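Local atomic coordinates of probable ribosomal RNA small subunit methyltransferase (Thermus thermophilus, PDB entry 3DMH), a protein that methylates the N2 atom of a guanosine in 16S ribosomal RNA, using S-adenosylmethionine as the methyl donor. Residues Leu93-Ala98 and His201-Val206; Leu107-Gly112 and Ala116-Ser121; Ala120-Ala125 and Leu135-Asp140; Arg147-Ala152 and Gly159-Arg164. All coordinates share one frame; numbering follows the deposited sequence.

Contact 1. Residues Leu93-Ala98 and His201-Val206; sequences LPWEAA and HHLPGV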
loop_
_atom_site.group_PDB
_atom_site.type_symbol
_atom_site.label_atom_id
_atom_site.label_comp_id
_atom_site.label_asym_id
_atom_site.label_seq_id
_atom_site.Cartn_x
_atom_site.Cartn_y
_atom_site.Cartn_z
ATOM N N LEU A 93 9.119 5.031 -5.275
ATOM C CA LEU A 93 9.660 4.173 -4.252
ATOM C C LEU A 93 10.780 4.898 -3.513
ATOM O O LEU A 93 11.463 5.755 -4.088
ATOM C CB LEU A 93 10.246 2.927 -4.910
ATOM C CG LEU A 93 9.271 2.160 -5.809
ATOM C CD1 LEU A 93 10.050 1.180 -6.675
ATOM C CD2 LEU A 93 8.236 1.429 -4.973
ATOM N N PRO A 94 11.011 4.537 -2.235
ATOM C CA PRO A 94 12.030 5.240 -1.465
ATOM C C PRO A 94 13.392 5.157 -2.134
ATOM O O PRO A 94 14.137 6.149 -2.159
ATOM C CB PRO A 94 12.041 4.494 -0.119
ATOM C CG PRO A 94 10.702 3.852 -0.013
ATOM C CD PRO A 94 10.249 3.557 -1.426
ATOM N N TRP A 95 13.697 3.987 -2.706
ATOM C CA TRP A 95 14.985 3.778 -3.360
ATOM C C TRP A 95 15.115 4.375 -4.766
ATOM O O TRP A 95 16.137 4.177 -5.453
ATOM C CB TRP A 95 15.354 2.292 -3.368
ATOM C CG TRP A 95 14.287 1.423 -3.937
ATOM C CD1 TRP A 95 14.123 1.091 -5.245
ATOM C CD2 TRP A 95 13.241 0.759 -3.212
ATOM N NE1 TRP A 95 13.046 0.248 -5.391
ATOM C CE2 TRP A 95 12.477 0.037 -4.160
ATOM C CE3 TRP A 95 12.874 0.707 -1.859
ATOM C CZ2 TRP A 95 11.364 -0.745 -3.797
ATOM C CZ3 TRP A 95 11.759 -0.075 -1.491
ATOM C CH2 TRP A 95 11.018 -0.780 -2.459
ATOM N N GLU A 96 14.102 5.121 -5.182
ATOM C CA GLU A 96 14.197 5.904 -6.405
ATOM C C GLU A 96 14.772 7.291 -6.115
ATOM O O GLU A 96 14.927 8.092 -7.039
ATOM C CB GLU A 96 12.853 5.978 -7.138
ATOM C CG GLU A 96 12.481 4.635 -7.788
ATOM C CD GLU A 96 11.121 4.633 -8.460
ATOM O OE1 GLU A 96 10.216 5.346 -7.961
ATOM O OE2 GLU A 96 10.975 3.923 -9.485
ATOM N N ALA A 97 15.112 7.560 -4.852
ATOM C CA ALA A 97 15.679 8.852 -4.461
ATOM C C ALA A 97 16.986 9.144 -5.190
ATOM O O ALA A 97 17.799 8.255 -5.382
ATOM C CB ALA A 97 15.901 8.916 -2.954
ATOM N N ALA A 98 17.143 10.399 -5.599
ATOM C CA ALA A 98 18.381 10.892 -6.204
ATOM C C ALA A 98 19.558 10.778 -5.234
ATOM O O ALA A 98 19.471 11.202 -4.076
ATOM C CB ALA A 98 18.193 12.337 -6.654
ATOM N N HIS A 201 6.474 -12.235 -9.252
ATOM C CA HIS A 201 7.635 -11.376 -9.069
ATOM C C HIS A 201 7.180 -10.231 -8.215
ATOM O O HIS A 201 6.113 -9.671 -8.447
ATOM C CB HIS A 201 8.110 -10.821 -10.400
ATOM C CG HIS A 201 8.818 -11.828 -11.244
ATOM N ND1 HIS A 201 8.160 -12.807 -11.963
ATOM C CD2 HIS A 201 10.139 -12.035 -11.453
ATOM C CE1 HIS A 201 9.047 -13.556 -12.596
ATOM N NE2 HIS A 201 10.254 -13.110 -12.301
ATOM N N HIS A 202 7.980 -9.894 -7.221
ATOM C CA HIS A 202 7.617 -8.763 -6.375
ATOM C C HIS A 202 8.778 -8.071 -5.696
ATOM O O HIS A 202 9.852 -8.651 -5.461
ATOM C CB HIS A 202 6.546 -9.171 -5.355
ATOM C CG HIS A 202 6.993 -10.228 -4.402
ATOM N ND1 HIS A 202 7.866 -9.970 -3.366
ATOM C CD2 HIS A 202 6.697 -11.547 -4.329
ATOM C CE1 HIS A 202 8.083 -11.084 -2.693
ATOM N NE2 HIS A 202 7.389 -12.056 -3.258
ATOM N N LEU A 203 8.533 -6.793 -5.407
ATOM C CA LEU A 203 9.426 -5.961 -4.625
ATOM C C LEU A 203 9.133 -6.148 -3.133
ATOM O O LEU A 203 8.169 -6.853 -2.765
ATOM C CB LEU A 203 9.247 -4.491 -5.034
ATOM C CG LEU A 203 9.724 -4.134 -6.444
ATOM C CD1 LEU A 203 9.105 -2.792 -6.854
ATOM C CD2 LEU A 203 11.232 -4.030 -6.494
ATOM N N PRO A 204 9.968 -5.544 -2.259
ATOM C CA PRO A 204 9.699 -5.690 -0.833
ATOM C C PRO A 204 8.399 -5.020 -0.394
ATOM O O PRO A 204 7.956 -4.039 -1.011
ATOM C CB PRO A 204 10.879 -4.966 -0.166
ATOM C CG PRO A 204 11.953 -4.889 -1.193
ATOM C CD PRO A 204 11.214 -4.788 -2.512
ATOM N N GLY A 205 7.795 -5.588 0.648
ATOM C CA GLY A 205 6.699 -4.929 1.367
ATOM C C GLY A 205 5.310 -5.341 0.918
ATOM O O GLY A 205 4.292 -4.961 1.541
ATOM N N VAL A 206 5.240 -6.089 -0.177
ATOM C CA VAL A 206 3.945 -6.518 -0.718
ATOM C C VAL A 206 3.243 -7.473 0.238
ATOM O O VAL A 206 3.897 -8.142 1.078
ATOM C CB VAL A 206 4.093 -7.192 -2.113
ATOM C CG1 VAL A 206 4.760 -6.241 -3.087
ATOM C CG2 VAL A 206 4.874 -8.510 -1.990
#

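Contact 2. Residues Leu107-Gly112 and Ala116-Ser121; sequences LALPAG and AYVQAS. With SO4 (sulfate ion), chain C.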
loop_
_atom_site.group_PDB
_atom_site.type_symbol
_atom_site.label_atom_id
_atom_site.label_comp_id
_atom_site.label_asym_id
_atom_site.label_seq_id
_atom_site.Cartn_x
_atom_site.Cartn_y
_atom_site.Cartn_z
ATOM N N LEU A 107 12.533 10.013 7.764
ATOM C CA LEU A 107 12.002 8.663 7.536
ATOM C C LEU A 107 11.289 8.152 8.781
ATOM O O LEU A 107 11.928 7.784 9.791
ATOM C CB LEU A 107 13.119 7.692 7.114
ATOM C CG LEU A 107 12.759 6.212 6.982
ATOM C CD1 LEU A 107 11.724 6.024 5.871
ATOM C CD2 LEU A 107 14.000 5.438 6.662
ATOM N N ALA A 108 9.954 8.194 8.732
ATOM C CA ALA A 108 9.143 7.392 9.638
ATOM C C ALA A 108 9.304 5.934 9.184
ATOM O O ALA A 108 8.995 5.596 8.036
ATOM C CB ALA A 108 7.672 7.830 9.569
ATOM N N LEU A 109 9.829 5.088 10.058
ATOM C CA LEU A 109 10.085 3.693 9.694
ATOM C C LEU A 109 8.826 2.978 9.224
ATOM O O LEU A 109 7.845 2.903 9.972
ATOM C CB LEU A 109 10.657 2.942 10.886
ATOM C CG LEU A 109 12.113 3.317 11.125
ATOM C CD1 LEU A 109 12.510 3.017 12.589
ATOM C CD2 LEU A 109 12.997 2.570 10.165
ATOM N N PRO A 110 8.849 2.465 7.977
ATOM C CA PRO A 110 7.691 1.736 7.443
ATOM C C PRO A 110 7.681 0.286 7.947
ATOM O O PRO A 110 7.709 -0.658 7.148
ATOM C CB PRO A 110 7.909 1.813 5.923
ATOM C CG PRO A 110 9.414 1.834 5.769
ATOM C CD PRO A 110 9.942 2.588 6.981
ATOM N N ALA A 111 7.631 0.126 9.269
ATOM C CA ALA A 111 7.853 -1.183 9.898
ATOM C C ALA A 111 6.814 -2.213 9.471
ATOM O O ALA A 111 7.115 -3.415 9.392
ATOM C CB ALA A 111 7.868 -1.035 11.412
ATOM N N GLY A 112 5.598 -1.742 9.210
ATOM C CA GLY A 112 4.503 -2.643 8.832
ATOM C C GLY A 112 4.715 -3.334 7.497
ATOM O O GLY A 112 4.108 -4.381 7.241
ATOM N N ALA A 116 12.806 -6.124 4.828
ATOM C CA ALA A 116 13.401 -5.845 3.524
ATOM C C ALA A 116 13.044 -4.432 3.066
ATOM O O ALA A 116 13.905 -3.685 2.582
ATOM C CB ALA A 116 12.936 -6.864 2.493
ATOM N N TYR A 117 11.777 -4.070 3.223
ATOM C CA TYR A 117 11.325 -2.745 2.806
ATOM C C TYR A 117 11.976 -1.644 3.637
ATOM O O TYR A 117 12.401 -0.606 3.101
ATOM C CB TYR A 117 9.807 -2.646 2.901
ATOM C CG TYR A 117 9.271 -1.437 2.185
ATOM C CD1 TYR A 117 8.964 -1.495 0.828
ATOM C CD2 TYR A 117 9.095 -0.224 2.853
ATOM C CE1 TYR A 117 8.495 -0.404 0.144
ATOM C CE2 TYR A 117 8.620 0.890 2.175
ATOM C CZ TYR A 117 8.302 0.788 0.819
ATOM O OH TYR A 117 7.848 1.886 0.132
ATOM N N VAL A 118 12.074 -1.879 4.940
ATOM C CA VAL A 118 12.718 -0.921 5.836
ATOM C C VAL A 118 14.191 -0.799 5.449
ATOM O O VAL A 118 14.728 0.308 5.370
ATOM C CB VAL A 118 12.565 -1.291 7.342
ATOM C CG1 VAL A 118 13.374 -0.330 8.224
ATOM C CG2 VAL A 118 11.097 -1.301 7.774
ATOM N N GLN A 119 14.857 -1.935 5.200
ATOM C CA GLN A 119 16.286 -1.888 4.892
ATOM C C GLN A 119 16.568 -1.108 3.615
ATOM O O GLN A 119 17.513 -0.310 3.557
ATOM C CB GLN A 119 16.868 -3.307 4.772
ATOM C CG GLN A 119 18.381 -3.325 4.546
ATOM C CD GLN A 119 19.162 -2.854 5.759
ATOM O OE1 GLN A 119 18.659 -2.889 6.885
ATOM N NE2 GLN A 119 20.399 -2.409 5.537
ATOM N N ALA A 120 15.735 -1.342 2.602
ATOM C CA ALA A 120 15.851 -0.639 1.331
ATOM C C ALA A 120 15.654 0.856 1.555
ATOM O O ALA A 120 16.337 1.679 0.941
ATOM C CB ALA A 120 14.812 -1.159 0.341
ATOM N N SER A 121 14.717 1.193 2.440
ATOM C CA SER A 121 14.452 2.597 2.802
ATOM C C SER A 121 15.625 3.248 3.533
ATOM O O SER A 121 15.966 4.410 3.265
ATOM C CB SER A 121 13.177 2.721 3.640
ATOM O OG SER A 121 12.039 2.359 2.854
HETATM S S SO4 C . 3.891 1.278 7.537
HETATM O O1 SO4 C . 4.322 2.625 7.125
HETATM O O2 SO4 C . 4.307 0.264 6.578
HETATM O O3 SO4 C . 4.519 0.953 8.833
HETATM O O4 SO4 C . 2.438 1.294 7.678
#

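Contact 3. Residues Ala120-Ala125 and Leu135-Asp140; sequences ASLVAA and LYLAGD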
loop_
_atom_site.group_PDB
_atom_site.type_symbol
_atom_site.label_atom_id
_atom_site.label_comp_id
_atom_site.label_asym_id
_atom_site.label_seq_id
_atom_site.Cartn_x
_atom_site.Cartn_y
_atom_site.Cartn_z
ATOM N N ALA A 120 15.735 -1.342 2.602
ATOM C CA ALA A 120 15.851 -0.639 1.331
ATOM C C ALA A 120 15.654 0.856 1.555
ATOM O O ALA A 120 16.337 1.679 0.941
ATOM C CB ALA A 120 14.812 -1.159 0.341
ATOM N N SER A 121 14.717 1.193 2.440
ATOM C CA SER A 121 14.452 2.597 2.802
ATOM C C SER A 121 15.625 3.248 3.533
ATOM O O SER A 121 15.966 4.410 3.265
ATOM C CB SER A 121 13.177 2.721 3.640
ATOM O OG SER A 121 12.039 2.359 2.854
ATOM N N LEU A 122 16.242 2.488 4.441
ATOM C CA LEU A 122 17.426 2.965 5.167
ATOM C C LEU A 122 18.585 3.233 4.218
ATOM O O LEU A 122 19.242 4.270 4.314
ATOM C CB LEU A 122 17.843 1.956 6.243
ATOM C CG LEU A 122 16.909 1.870 7.460
ATOM C CD1 LEU A 122 17.316 0.721 8.385
ATOM C CD2 LEU A 122 16.866 3.198 8.218
ATOM N N VAL A 123 18.840 2.297 3.302
ATOM C CA VAL A 123 19.913 2.498 2.321
ATOM C C VAL A 123 19.599 3.656 1.368
ATOM O O VAL A 123 20.483 4.454 1.046
ATOM C CB VAL A 123 20.220 1.216 1.531
ATOM C CG1 VAL A 123 21.367 1.462 0.568
ATOM C CG2 VAL A 123 20.577 0.088 2.488
ATOM N N ALA A 124 18.340 3.766 0.927
ATOM C CA ALA A 124 17.947 4.896 0.091
ATOM C C ALA A 124 18.245 6.212 0.811
ATOM O O ALA A 124 18.704 7.179 0.190
ATOM C CB ALA A 124 16.465 4.816 -0.250
ATOM N N ALA A 125 17.947 6.258 2.110
ATOM C CA ALA A 125 18.192 7.468 2.911
ATOM C C ALA A 125 19.679 7.806 2.934
ATOM O O ALA A 125 20.069 8.944 2.698
ATOM C CB ALA A 125 17.665 7.307 4.324
ATOM N N LEU A 135 19.811 12.562 9.037
ATOM C CA LEU A 135 18.606 11.745 8.901
ATOM C C LEU A 135 17.821 11.778 10.203
ATOM O O LEU A 135 18.353 11.453 11.270
ATOM C CB LEU A 135 18.974 10.295 8.559
ATOM C CG LEU A 135 17.871 9.236 8.672
ATOM C CD1 LEU A 135 16.724 9.469 7.672
ATOM C CD2 LEU A 135 18.434 7.817 8.487
ATOM N N TYR A 136 16.553 12.172 10.114
ATOM C CA TYR A 136 15.618 11.993 11.221
ATOM C C TYR A 136 14.942 10.662 11.007
ATOM O O TYR A 136 14.335 10.442 9.957
ATOM C CB TYR A 136 14.528 13.074 11.218
ATOM C CG TYR A 136 14.938 14.363 11.860
ATOM C CD1 TYR A 136 14.996 14.495 13.253
ATOM C CD2 TYR A 136 15.265 15.464 11.083
ATOM C CE1 TYR A 136 15.377 15.696 13.849
ATOM C CE2 TYR A 136 15.653 16.671 11.662
ATOM C CZ TYR A 136 15.708 16.784 13.038
ATOM O OH TYR A 136 16.081 17.991 13.594
ATOM N N LEU A 137 15.095 9.772 11.983
ATOM C CA LEU A 137 14.557 8.420 11.893
ATOM C C LEU A 137 13.560 8.225 13.023
ATOM O O LEU A 137 13.913 8.348 14.192
ATOM C CB LEU A 137 15.698 7.392 12.006
ATOM C CG LEU A 137 15.302 5.942 11.743
ATOM C CD1 LEU A 137 15.039 5.706 10.262
ATOM C CD2 LEU A 137 16.399 5.028 12.282
ATOM N N ALA A 138 12.305 7.919 12.695
ATOM C CA ALA A 138 11.310 7.782 13.753
ATOM C C ALA A 138 10.651 6.415 13.725
ATOM O O ALA A 138 10.493 5.800 12.673
ATOM C CB ALA A 138 10.232 8.872 13.637
ATOM N N GLY A 139 10.258 5.923 14.894
ATOM C CA GLY A 139 9.559 4.644 14.917
ATOM C C GLY A 139 9.100 4.244 16.300
ATOM O O GLY A 139 8.887 5.098 17.167
ATOM N N ASP A 140 8.975 2.936 16.483
ATOM C CA ASP A 140 8.280 2.336 17.618
ATOM C C ASP A 140 9.154 1.208 18.158
ATOM O O ASP A 140 9.536 0.303 17.419
ATOM C CB ASP A 140 6.940 1.794 17.084
ATOM C CG ASP A 140 6.018 1.244 18.170
ATOM O OD1 ASP A 140 6.451 0.980 19.309
ATOM O OD2 ASP A 140 4.828 1.052 17.838
#

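Contact 4. Residues Arg147-Ala152 and Gly159-Arg164; sequences RYFKEA and GVVVRR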
loop_
_atom_site.group_PDB
_atom_site.type_symbol
_atom_site.label_atom_id
_atom_site.label_comp_id
_atom_site.label_asym_id
_atom_site.label_seq_id
_atom_site.Cartn_x
_atom_site.Cartn_y
_atom_site.Cartn_z
ATOM N N ARG A 147 16.418 -2.088 16.512
ATOM C CA ARG A 147 17.110 -2.811 15.443
ATOM C C ARG A 147 17.401 -1.915 14.235
ATOM O O ARG A 147 18.523 -1.916 13.710
ATOM C CB ARG A 147 16.340 -4.094 15.061
ATOM C CG ARG A 147 16.584 -4.651 13.645
ATOM C CD ARG A 147 15.947 -6.044 13.446
ATOM N NE ARG A 147 14.675 -6.056 12.726
ATOM C CZ ARG A 147 13.483 -6.039 13.313
ATOM N NH1 ARG A 147 13.395 -5.977 14.637
ATOM N NH2 ARG A 147 12.387 -6.078 12.586
ATOM N N TYR A 148 16.402 -1.130 13.820
ATOM C CA TYR A 148 16.558 -0.290 12.642
ATOM C C TYR A 148 17.472 0.901 12.905
ATOM O O TYR A 148 18.254 1.285 12.031
ATOM C CB TYR A 148 15.192 0.147 12.112
ATOM C CG TYR A 148 14.334 -1.007 11.620
ATOM C CD1 TYR A 148 14.850 -1.971 10.744
ATOM C CD2 TYR A 148 12.991 -1.113 12.003
ATOM C CE1 TYR A 148 14.039 -3.027 10.266
ATOM C CE2 TYR A 148 12.178 -2.158 11.536
ATOM C CZ TYR A 148 12.712 -3.108 10.664
ATOM O OH TYR A 148 11.910 -4.142 10.193
ATOM N N PHE A 149 17.382 1.460 14.111
ATOM C CA PHE A 149 18.261 2.554 14.542
ATOM C C PHE A 149 19.717 2.091 14.614
ATOM O O PHE A 149 20.625 2.822 14.219
ATOM C CB PHE A 149 17.789 3.099 15.895
ATOM C CG PHE A 149 18.622 4.238 16.439
ATOM C CD1 PHE A 149 19.209 5.181 15.592
ATOM C CD2 PHE A 149 18.787 4.376 17.813
ATOM C CE1 PHE A 149 19.972 6.233 16.105
ATOM C CE2 PHE A 149 19.539 5.433 18.345
ATOM C CZ PHE A 149 20.136 6.362 17.487
ATOM N N LYS A 150 19.938 0.873 15.107
ATOM C CA LYS A 150 21.281 0.280 15.125
ATOM C C LYS A 150 21.842 0.142 13.703
ATOM O O LYS A 150 23.017 0.446 13.458
ATOM C CB LYS A 150 21.253 -1.076 15.835
ATOM C CG LYS A 150 22.624 -1.724 16.008
ATOM C CD LYS A 150 22.563 -2.907 16.954
ATOM C CE LYS A 150 23.943 -3.509 17.139
ATOM N NZ LYS A 150 24.023 -4.357 18.358
ATOM N N GLU A 151 20.989 -0.295 12.771
ATOM C CA GLU A 151 21.376 -0.419 11.368
ATOM C C GLU A 151 21.648 0.953 10.732
ATOM O O GLU A 151 22.627 1.116 9.991
ATOM C CB GLU A 151 20.334 -1.238 10.585
ATOM C CG GLU A 151 20.604 -1.421 9.070
ATOM C CD GLU A 151 21.924 -2.134 8.739
ATOM O OE1 GLU A 151 22.530 -2.786 9.621
ATOM O OE2 GLU A 151 22.363 -2.036 7.572
ATOM N N ALA A 152 20.791 1.932 11.020
ATOM C CA ALA A 152 21.008 3.297 10.535
ATOM C C ALA A 152 22.351 3.849 11.012
ATOM O O ALA A 152 23.088 4.447 10.233
ATOM C CB ALA A 152 19.862 4.220 10.960
ATOM N N GLY A 159 24.530 8.622 15.716
ATOM C CA GLY A 159 23.095 8.756 15.837
ATOM C C GLY A 159 22.757 8.825 17.301
ATOM O O GLY A 159 23.407 8.168 18.130
ATOM N N VAL A 160 21.754 9.633 17.620
ATOM C CA VAL A 160 21.261 9.776 18.979
ATOM C C VAL A 160 19.746 10.010 18.964
ATOM O O VAL A 160 19.222 10.692 18.080
ATOM C CB VAL A 160 21.998 10.943 19.718
ATOM C CG1 VAL A 160 21.836 12.278 18.977
ATOM C CG2 VAL A 160 21.536 11.064 21.171
ATOM N N VAL A 161 19.056 9.427 19.938
ATOM C CA VAL A 161 17.644 9.711 20.170
ATOM C C VAL A 161 17.457 11.163 20.607
ATOM O O VAL A 161 18.077 11.624 21.582
ATOM C CB VAL A 161 17.038 8.742 21.224
ATOM C CG1 VAL A 161 15.685 9.244 21.706
ATOM C CG2 VAL A 161 16.916 7.336 20.638
ATOM N N VAL A 162 16.616 11.886 19.875
ATOM C CA VAL A 162 16.329 13.284 20.165
ATOM C C VAL A 162 14.893 13.546 20.654
ATOM O O VAL A 162 14.550 14.687 20.953
ATOM C CB VAL A 162 16.692 14.210 18.966
ATOM C CG1 VAL A 162 18.216 14.229 18.731
ATOM C CG2 VAL A 162 15.943 13.764 17.704
ATOM N N ARG A 163 14.061 12.500 20.730
ATOM C CA ARG A 163 12.721 12.621 21.322
ATOM C C ARG A 163 12.167 11.248 21.706
ATOM O O ARG A 163 12.413 10.256 21.021
ATOM C CB ARG A 163 11.751 13.364 20.383
ATOM C CG ARG A 163 10.597 14.092 21.082
ATOM C CD ARG A 163 11.039 15.326 21.875
ATOM N NE ARG A 163 11.754 16.288 21.042
ATOM C CZ ARG A 163 11.291 17.486 20.686
ATOM N NH1 ARG A 163 10.093 17.901 21.093
ATOM N NH2 ARG A 163 12.040 18.272 19.926
ATOM N N ARG A 164 11.456 11.210 22.828
ATOM C CA ARG A 164 10.912 9.978 23.401
ATOM C C ARG A 164 9.495 10.269 23.888
ATOM O O ARG A 164 9.241 11.307 24.499
ATOM C CB ARG A 164 11.789 9.468 24.564
ATOM C CG ARG A 164 13.150 8.848 24.154
ATOM C CD ARG A 164 14.045 8.467 25.370
ATOM N NE ARG A 164 15.336 7.849 24.998
ATOM C CZ ARG A 164 16.519 8.476 25.017
ATOM N NH1 ARG A 164 16.605 9.743 25.399
ATOM N NH2 ARG A 164 17.630 7.834 24.664
#

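Contact 1. Residues Leu93-Ala98 and His201-Val206
The indole of W95 meets P204 and L203 across the contact: its CH2 lies 4.0 Å from P204 CD and its CZ2 4.3 Å from L203 CD2, both approaching the ring obliquely. One face of the indole is backed by its own segment, with L93 CB and P94 CD near the rim of that face. W95 can fold over these residues because CG stands between the backbone N and the carbonyl carbon (chi1 53°), which turns the ring back along the short 3-10 segment. W95 and P204 approach from opposite directions, and the compact, already restricted proline ring offers an apolar CD with little conformational cost. Beside them the two leucines cross at about a right angle, L93 CD1 touching L203 CD1 at 4.1 Å.

No hydrogen bond spans the segments; each has a side-chain hydrogen bond of its own. L93 N gives its hydrogen to E96 OE1 at 2.9 Å, reaching it from above the carboxylate plane. On the other side, H202 ND1 donates to L203 O at 3.2 Å, nearly in the imidazole plane, just where the strand gives way to a type II turn from L203 to V206. G205 has the positive phi that favours glycine in such a turn.

The W95 ring also meets that of Y117 steeply, and P204 rests on A116, both from helix 115-128. L93 leans on L269 of helix 265-277, whose S270 binds L203 N. The contact thus joins the loop between strands 90-91 and 102-108 to the turn after strand 196-202, with helices 115-128 and 265-277 around it.

Contact 2. Residues Leu107-Gly112 and Ala116-Ser121
P110, just after the end of strand 102-108, turns its ring toward Y117, V118 and S121 of the helix. Its CB lies 3.9 Å from Y117 CD2 and also comes near an oxygen of the bound sulfate. CG, the next atom out, reaches the edge of the tyrosine ring in its plane, 3.6 Å from Y117 CD2, and passes 4.0 Å from S121 OG. CD closes the ring towards V118 CG2. The tyrosine brings this edge to P110 with CG opposite its backbone N (chi1 -166°).

The branched V118 serves two neighbours: CG2 packs on P110 O and A111, while CG1 receives L109 CD2 at 3.5 Å. L107 CD2 rests on S121 CB nearer the sheet. P110 also centres an inverse gamma turn, which the restricted phi of proline suits, and beyond it G112 N binds sulfate O3 at 2.9 Å; R113 NE grips the same ion, probably from the crystallisation liquor.

The contact packs the start of helix 115-128 on the end of strand 102-108, the first half of a beta-alpha-beta unit. No hydrogen bond crosses it. S121 OG turns back to Y117 O (3.0 Å), reaching it from the opposite carbonyl face to S121 N, so this buried hydroxyl is satisfied within the helix and the interface remains essentially apolar.

Contact 3. Residues Ala120-Ala125 and Leu135-Asp140
L122 lays its CD2 methyl against L137 CD1, 3.7 Å away, the two side chains crossing at about a right angle, with one branch of each touching. L122 leaves the helix alongside the strand rather than straight at it; with CG anti to the carbonyl carbon (chi1 -72°) its branched end swings over to L137. On the strand leucine, CG anti to the backbone N (chi1 -172°) carries CD1 out toward the helix.

Three residues further on, the helix comes closer to the strand, the CA atoms of A125 and L135 being 7.4 Å apart against 9.1 Å for L122 and L137. The small A125 suits that narrower gap: its CB points toward the strand and meets L135 CD1 at 4.1 Å. A long side chain thus bridges where the backbones are wider apart, and a methyl suffices where they converge.

In the strand the residues alternate. L135 and L137 face helix 115-128, whereas Y136 and A138 turn to helix 33-41 on the other sheet face. Strand 102-108, helix 115-128 and strand 133-140 form a beta-alpha-beta crossover between parallel neighbours, and this contact packs the helix on the second of those strands. L137 also touches A152 of helix 145-156.

Since the touching groups are all buried methyls, without a hydrogen bond or charge between the segments, attachment rests on dispersion and exclusion of water, while the backbone polar groups pair within helix and sheet.

Contact 4. Residues Arg147-Ala152 and Gly159-Arg164
The shortest polar bond here, A152 N to Y148 O at 2.8 Å, belongs to the helix that carries F149 and turns it towards G159 and V161. With CG anti to the backbone N (chi1 -180°), the phenyl ring extends toward the strand. Its edge, not a face, meets the G159-V160 peptide: F149 CZ lies 3.6 Å from G159 C, and V160 N is close to the ring plane. G159, with no side chain, lets the F149 ring lie close against its backbone. Further along, F149 CE2 touches V161 CG2 at 4.0 Å, the side chains crossing at a slant.

V161 has a second use. Its CG1 sits 3.5 Å above the centre of the R164 guanidinium plane, giving that flat cation an apolar support. Elsewhere on the strand, R163 NE bends back to V162 O at 3.2 Å, with the carbonyl oxygen nearly in the guanidinium plane. Here V162 and R163 lie opposite the single residue V170 of the neighbouring strand, which makes a classic beta bulge.

F149 also rests on A171 and L173 of strand 168-174 and makes a cation-pi contact with R153. Helix 145-156 thereby packs against the antiparallel edge of the sheet, whose strand order 3-2-1-4-5-7-6 is that of the Rossmann-like class I methyltransferase fold.

In the fold
Contact 3 begins on the stretch where contact 2 ends, contact 4 follows, and all three are nested within the long loop closed by contact 1. Contacts 2 and 3 share helix 115-128, with centres about 6 Å apart, and their strands 102-108 and 133-140 are neighbours in one seven-stranded sheet. Contact 4, about 9 Å from contact 3 between centres, lies at that sheet's antiparallel edge. Contact 1 packs against the same helix, touching Y117, A120, S121 and A124; its centre is about 23 Å from that of contact 4. It alone reaches, through strand 196-202 and helix 265-277, the half carrying the second seven-stranded sheet, where S-adenosylmethionine and guanosine bind, so it joins the two Rossmann-like halves.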